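Long-range contacts in CofB (Escherichia coli, PDB 5AX6), which serves as the homotrimeric minor pilin subunit of the type IVb pilus CFA/III in enterotoxigenic strains and probably takes part in pilus assembly: residues N327-E332 / K341-I346; N384-P389 / T484-E489. All blocks are in the same frame, centred on the assembly; numbering follows the deposited sequence.

Contact 1: N327-E332 / K341-I346; sequences NILVEE and KELRTI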
loop_
_atom_site.group_PDB
_atom_site.type_symbol
_atom_site.label_atom_id
_atom_site.label_comp_id
_atom_site.label_asym_id
_atom_site.label_seq_id
_atom_site.Cartn_x
_atom_site.Cartn_y
_atom_site.Cartn_z
ATOM N N ASN A 327 -18.376 1.752 3.651
ATOM C CA ASN A 327 -19.419 2.534 2.993
ATOM C C ASN A 327 -18.985 2.838 1.574
ATOM O O ASN A 327 -17.851 3.251 1.351
ATOM C CB ASN A 327 -19.690 3.833 3.738
ATOM C CG ASN A 327 -20.184 3.594 5.132
ATOM O OD1 ASN A 327 -20.981 2.688 5.364
ATOM N ND2 ASN A 327 -19.722 4.402 6.073
ATOM N N ILE A 328 -19.875 2.622 0.614
ATOM C CA ILE A 328 -19.537 2.887 -0.781
ATOM C C ILE A 328 -20.354 4.040 -1.292
ATOM O O ILE A 328 -21.545 4.131 -1.009
ATOM C CB ILE A 328 -19.777 1.661 -1.692
ATOM C CG1 ILE A 328 -18.922 0.475 -1.224
ATOM C CG2 ILE A 328 -19.494 2.027 -3.162
ATOM C CD1 ILE A 328 -17.399 0.734 -1.232
ATOM N N LEU A 329 -19.692 4.934 -2.013
ATOM C CA LEU A 329 -20.375 5.934 -2.814
ATOM C C LEU A 329 -20.147 5.630 -4.278
ATOM O O LEU A 329 -19.016 5.362 -4.680
ATOM C CB LEU A 329 -19.864 7.337 -2.497
ATOM C CG LEU A 329 -20.399 7.956 -1.215
ATOM C CD1 LEU A 329 -19.805 9.362 -1.028
ATOM C CD2 LEU A 329 -21.922 7.990 -1.281
ATOM N N VAL A 330 -21.208 5.705 -5.078
ATOM C CA VAL A 330 -21.069 5.559 -6.527
ATOM C C VAL A 330 -21.480 6.843 -7.213
ATOM O O VAL A 330 -22.534 7.394 -6.906
ATOM C CB VAL A 330 -21.924 4.405 -7.076
ATOM C CG1 VAL A 330 -21.620 4.176 -8.565
ATOM C CG2 VAL A 330 -21.656 3.133 -6.285
ATOM N N GLU A 331 -20.654 7.304 -8.149
ATOM C CA GLU A 331 -20.939 8.529 -8.894
ATOM C C GLU A 331 -21.345 8.219 -10.328
ATOM O O GLU A 331 -20.744 7.366 -10.977
ATOM C CB GLU A 331 -19.720 9.453 -8.897
ATOM C CG GLU A 331 -19.953 10.788 -9.606
ATOM C CD GLU A 331 -18.671 11.583 -9.783
ATOM O OE1 GLU A 331 -17.886 11.235 -10.690
ATOM O OE2 GLU A 331 -18.457 12.551 -9.021
ATOM N N GLU A 332 -22.368 8.906 -10.826
ATOM C CA GLU A 332 -22.757 8.755 -12.228
ATOM C C GLU A 332 -23.456 10.015 -12.703
ATOM O O GLU A 332 -23.976 10.781 -11.896
ATOM C CB GLU A 332 -23.685 7.545 -12.437
ATOM C CG GLU A 332 -25.106 7.786 -11.925
ATOM C CD GLU A 332 -26.090 6.657 -12.263
ATOM O OE1 GLU A 332 -25.676 5.625 -12.850
ATOM O OE2 GLU A 332 -27.288 6.816 -11.934
ATOM N N LYS A 341 -23.413 15.408 -12.039
ATOM C CA LYS A 341 -23.076 14.107 -11.488
ATOM C C LYS A 341 -23.847 13.928 -10.192
ATOM O O LYS A 341 -24.170 14.905 -9.518
ATOM C CB LYS A 341 -21.569 13.981 -11.267
ATOM C CG LYS A 341 -20.771 14.037 -12.571
ATOM C CD LYS A 341 -19.279 13.799 -12.367
ATOM C CE LYS A 341 -18.550 15.066 -11.945
ATOM N NZ LYS A 341 -17.151 15.082 -12.479
ATOM N N GLU A 342 -24.175 12.681 -9.867
ATOM C CA GLU A 342 -24.914 12.383 -8.647
ATOM C C GLU A 342 -24.209 11.283 -7.883
ATOM O O GLU A 342 -23.548 10.443 -8.488
ATOM C CB GLU A 342 -26.347 11.946 -8.961
ATOM C CG GLU A 342 -27.130 12.917 -9.837
ATOM C CD GLU A 342 -27.790 14.042 -9.057
ATOM O OE1 GLU A 342 -27.407 14.291 -7.889
ATOM O OE2 GLU A 342 -28.707 14.685 -9.619
ATOM N N LEU A 343 -24.380 11.265 -6.562
ATOM C CA LEU A 343 -23.806 10.208 -5.737
ATOM C C LEU A 343 -24.895 9.365 -5.085
ATOM O O LEU A 343 -25.951 9.875 -4.718
ATOM C CB LEU A 343 -22.903 10.799 -4.653
ATOM C CG LEU A 343 -21.776 11.707 -5.146
ATOM C CD1 LEU A 343 -20.988 12.217 -3.948
ATOM C CD2 LEU A 343 -20.869 10.979 -6.114
ATOM N N ARG A 344 -24.646 8.067 -4.952
ATOM C CA ARG A 344 -25.580 7.200 -4.231
ATOM C C ARG A 344 -24.836 6.156 -3.418
ATOM O O ARG A 344 -23.671 5.853 -3.701
ATOM C CB ARG A 344 -26.533 6.496 -5.194
ATOM C CG ARG A 344 -25.856 5.433 -6.038
ATOM C CD ARG A 344 -26.729 5.074 -7.225
ATOM N NE ARG A 344 -26.176 3.994 -8.027
ATOM C CZ ARG A 344 -25.364 4.170 -9.056
ATOM N NH1 ARG A 344 -24.969 5.398 -9.395
ATOM N NH2 ARG A 344 -24.925 3.116 -9.733
ATOM N N THR A 345 -25.522 5.588 -2.429
ATOM C CA THR A 345 -24.950 4.518 -1.614
ATOM C C THR A 345 -25.630 3.197 -1.950
ATOM O O THR A 345 -26.587 3.157 -2.707
ATOM C CB THR A 345 -25.119 4.785 -0.102
ATOM O OG1 THR A 345 -26.515 4.877 0.198
ATOM C CG2 THR A 345 -24.453 6.084 0.309
ATOM N N ILE A 346 -25.135 2.121 -1.354
ATOM C CA ILE A 346 -25.730 0.803 -1.515
ATOM C C ILE A 346 -27.031 0.721 -0.724
ATOM O O ILE A 346 -27.054 1.017 0.477
ATOM C CB ILE A 346 -24.747 -0.279 -1.045
ATOM C CG1 ILE A 346 -23.496 -0.249 -1.940
ATOM C CG2 ILE A 346 -25.420 -1.662 -1.017
ATOM C CD1 ILE A 346 -22.285 -0.980 -1.329
HETATM O O HOH W 1 -22.869 2.310 0.443
HETATM O O HOH W 2 -25.359 8.026 -8.453
#
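V330 and R344 face each other as a hydrogen-bonded pair of an antiparallel beta hairpin: V330 N donates to R344 O over 2.8 Å, and R344 N returns the bond to V330 O. E332 and E342 repeat the double exchange, with the non-hydrogen-bonded pair E331 and L343 between them. On the face of V330, E332 and R344, the arginine has CG between its backbone N and carbonyl carbon (chi1 70°) and runs extended to NE. The guanidinium covers the valine, V330 CB lying 3.9 Å from its plane beneath the centre. E332 crosses the arginine side chain at about a right angle, with carboxylate and guanidinium planes 44° apart. E332 OE1 sits 3.5 Å from R344 NH1 but well out of the guanidinium plane, a salt bridge of charge alone; NH1 instead meets a water in plane at its edge, 2.8 Å away. R344 NH2 bonds to I346 O of the second subunit.

On the other face E331 has CG anti to its backbone N (chi1 -178°). E331 CB touches L343 CD2 at 3.4 Å, and the carboxylate rests on the lysine's aliphatic part, E331 OE1 to K341 CD 3.4 Å. K341 NZ stays 4.3 Å from E331 OE1, beyond a salt bridge. An alanine at E331 would keep the CB contact but take the carboxylate off the K341 methylenes and CG off L343 CD2, and would probably leave the ammonium without this nearby opposite charge. Further along, L329 CD2 meets T345 CG2 at 3.5 Å.

Strand 341-353 pairs on its other side with strand 478-487, whereas N327, I328 and L329 join a parallel strand of the second subunit, extending the sheet across the trimer interface.

Contact 2: N384-P389 / T484-E489; sequences NVQDCP and TWCSTE
A disulfide, C388-C486, ties the loop between strands 381-384 and 391-392 to the end of strand 478-487 in the C-terminal domain. C388 SG and C486 SG are 2.1 Å apart, and the CB-SG-SG-CB torsion of -88° is close to the relaxed perpendicular value, with left-handed sign. Each cysteine has SG anti to its own carbonyl carbon and beside its backbone N, and both CB atoms point toward the opposite segment, which brings the sulfurs together although the two backbones form no sheet here.

Q386 reinforces the link two residues earlier in the loop. Its CG lies between the backbone N and the carbonyl carbon, and the chain bends at chi2 (-89°). CG passes C486 SG at 3.9 Å, and the amide reaches the strand backbone, where Q386 NE2 donates to W485 O over 3.0 Å. That bond is weak, with an N-H...O angle of only 129°. The amide has other partners: NE2 also bonds to R400 O of strand 398-409, and OE1 accepts from W453 NE1. These bonds at both ends are likely to fix the rotation of the buried amide, which thereby bridges the two sheets of the domain. M335 of the third subunit packs on Q386 and T484.

Beyond the disulfide, P389 brings its ring CD to 4.2 Å from C486 SG.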
loop_
_atom_site.group_PDB
_atom_site.type_symbol
_atom_site.label_atom_id
_atom_site.label_comp_id
_atom_site.label_asym_id
_atom_site.label_seq_id
_atom_site.Cartn_x
_atom_site.Cartn_y
_atom_site.Cartn_z
ATOM N N ASN A 384 -36.565 4.641 11.767
ATOM C CA ASN A 384 -35.609 5.708 12.024
ATOM C C ASN A 384 -34.913 6.131 10.746
ATOM O O ASN A 384 -34.539 5.282 9.939
ATOM C CB ASN A 384 -34.570 5.259 13.054
ATOM C CG ASN A 384 -35.176 5.039 14.420
ATOM O OD1 ASN A 384 -35.950 5.862 14.898
ATOM N ND2 ASN A 384 -34.840 3.925 15.048
ATOM N N VAL A 385 -34.749 7.436 10.553
ATOM C CA VAL A 385 -34.054 7.941 9.378
ATOM C C VAL A 385 -32.574 7.601 9.509
ATOM O O VAL A 385 -31.981 7.759 10.578
ATOM C CB VAL A 385 -34.251 9.466 9.192
ATOM C CG1 VAL A 385 -33.420 9.971 8.012
ATOM C CG2 VAL A 385 -35.724 9.775 8.955
ATOM N N GLN A 386 -31.990 7.096 8.430
ATOM C CA GLN A 386 -30.603 6.641 8.465
ATOM C C GLN A 386 -29.648 7.813 8.456
ATOM O O GLN A 386 -30.003 8.906 8.011
ATOM C CB GLN A 386 -30.306 5.725 7.271
ATOM C CG GLN A 386 -30.471 6.403 5.910
ATOM C CD GLN A 386 -31.901 6.305 5.356
ATOM O OE1 GLN A 386 -32.878 6.361 6.101
ATOM N NE2 GLN A 386 -32.017 6.165 4.044
ATOM N N ASP A 387 -28.436 7.589 8.961
ATOM C CA ASP A 387 -27.362 8.567 8.829
ATOM C C ASP A 387 -26.621 8.301 7.535
ATOM O O ASP A 387 -26.292 7.161 7.240
ATOM C CB ASP A 387 -26.390 8.488 10.007
ATOM C CG ASP A 387 -27.038 8.871 11.317
ATOM O OD1 ASP A 387 -27.782 9.873 11.342
ATOM O OD2 ASP A 387 -26.811 8.161 12.316
ATOM N N CYS A 388 -26.354 9.340 6.760
ATOM C CA CYS A 388 -25.637 9.134 5.511
ATOM C C CYS A 388 -24.139 9.158 5.768
ATOM O O CYS A 388 -23.689 9.769 6.733
ATOM C CB CYS A 388 -26.052 10.181 4.485
ATOM S SG CYS A 388 -27.782 9.883 3.968
ATOM N N PRO A 389 -23.366 8.474 4.913
ATOM C CA PRO A 389 -21.909 8.424 5.103
ATOM C C PRO A 389 -21.224 9.702 4.650
ATOM O O PRO A 389 -21.876 10.608 4.127
ATOM C CB PRO A 389 -21.483 7.226 4.239
ATOM C CG PRO A 389 -22.517 7.172 3.157
ATOM C CD PRO A 389 -23.816 7.630 3.792
ATOM N N THR A 484 -34.069 1.605 1.080
ATOM C CA THR A 484 -33.495 2.762 1.738
ATOM C C THR A 484 -32.064 2.967 1.254
ATOM O O THR A 484 -31.324 1.993 1.068
ATOM C CB THR A 484 -33.504 2.596 3.275
ATOM O OG1 THR A 484 -32.675 1.486 3.657
ATOM C CG2 THR A 484 -34.925 2.378 3.776
ATOM N N TRP A 485 -31.671 4.226 1.047
ATOM C CA TRP A 485 -30.321 4.517 0.575
ATOM C C TRP A 485 -30.057 6.003 0.802
ATOM O O TRP A 485 -30.928 6.706 1.299
ATOM C CB TRP A 485 -30.147 4.123 -0.910
ATOM C CG TRP A 485 -30.844 5.000 -1.939
ATOM C CD1 TRP A 485 -30.242 5.891 -2.788
ATOM C CD2 TRP A 485 -32.254 5.046 -2.246
ATOM N NE1 TRP A 485 -31.188 6.488 -3.589
ATOM C CE2 TRP A 485 -32.423 5.994 -3.276
ATOM C CE3 TRP A 485 -33.382 4.378 -1.750
ATOM C CZ2 TRP A 485 -33.680 6.299 -3.820
ATOM C CZ3 TRP A 485 -34.637 4.691 -2.289
ATOM C CH2 TRP A 485 -34.766 5.639 -3.319
ATOM N N CYS A 486 -28.859 6.475 0.481
ATOM C CA CYS A 486 -28.595 7.914 0.547
ATOM C C CYS A 486 -28.185 8.391 -0.830
ATOM O O CYS A 486 -27.571 7.633 -1.593
ATOM C CB CYS A 486 -27.496 8.238 1.576
ATOM S SG CYS A 486 -27.937 7.886 3.287
ATOM N N SER A 487 -28.496 9.642 -1.151
ATOM C CA SER A 487 -28.265 10.147 -2.498
ATOM C C SER A 487 -28.174 11.669 -2.531
ATOM O O SER A 487 -28.753 12.346 -1.685
ATOM C CB SER A 487 -29.390 9.687 -3.428
ATOM O OG SER A 487 -29.163 10.087 -4.769
ATOM N N THR A 488 -27.461 12.193 -3.521
ATOM C CA THR A 488 -27.495 13.628 -3.786
ATOM C C THR A 488 -28.825 14.013 -4.433
ATOM O O THR A 488 -29.201 15.182 -4.437
ATOM C CB THR A 488 -26.351 14.061 -4.688
ATOM O OG1 THR A 488 -26.295 13.195 -5.829
ATOM C CG2 THR A 488 -25.035 13.982 -3.934
ATOM N N GLU A 489 -29.529 13.025 -4.984
ATOM C CA GLU A 489 -30.878 13.240 -5.512
ATOM C C GLU A 489 -31.836 13.319 -4.329
ATOM O O GLU A 489 -31.909 12.400 -3.523
ATOM C CB GLU A 489 -31.282 12.105 -6.471
ATOM C CG GLU A 489 -30.318 11.919 -7.647
ATOM C CD GLU A 489 -30.624 10.680 -8.486
ATOM O OE1 GLU A 489 -31.771 10.562 -8.981
ATOM O OE2 GLU A 489 -29.719 9.827 -8.656
#

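Overall arrangement
Along the chain the two contacts stand in series, neither nested in nor crossing the other. Contact 1 closes first, joining 327-332 to 341-346 over a connection of eight residues. Contact 2 then spans 94 residues, about half of them strand, and brings 384-389 to 484-489 near the C terminus. Their centres lie about 11 Å apart, because strand 341-353 of the hairpin is the sheet neighbour of strand 478-487. T488 OG1 is a junction, probably hydrogen-bonded to E342 OE1 (2.6 Å) and L343 N (2.8 Å), and T345 CG2 packs on P389 CG at 3.6 Å. Both contacts touch the third subunit.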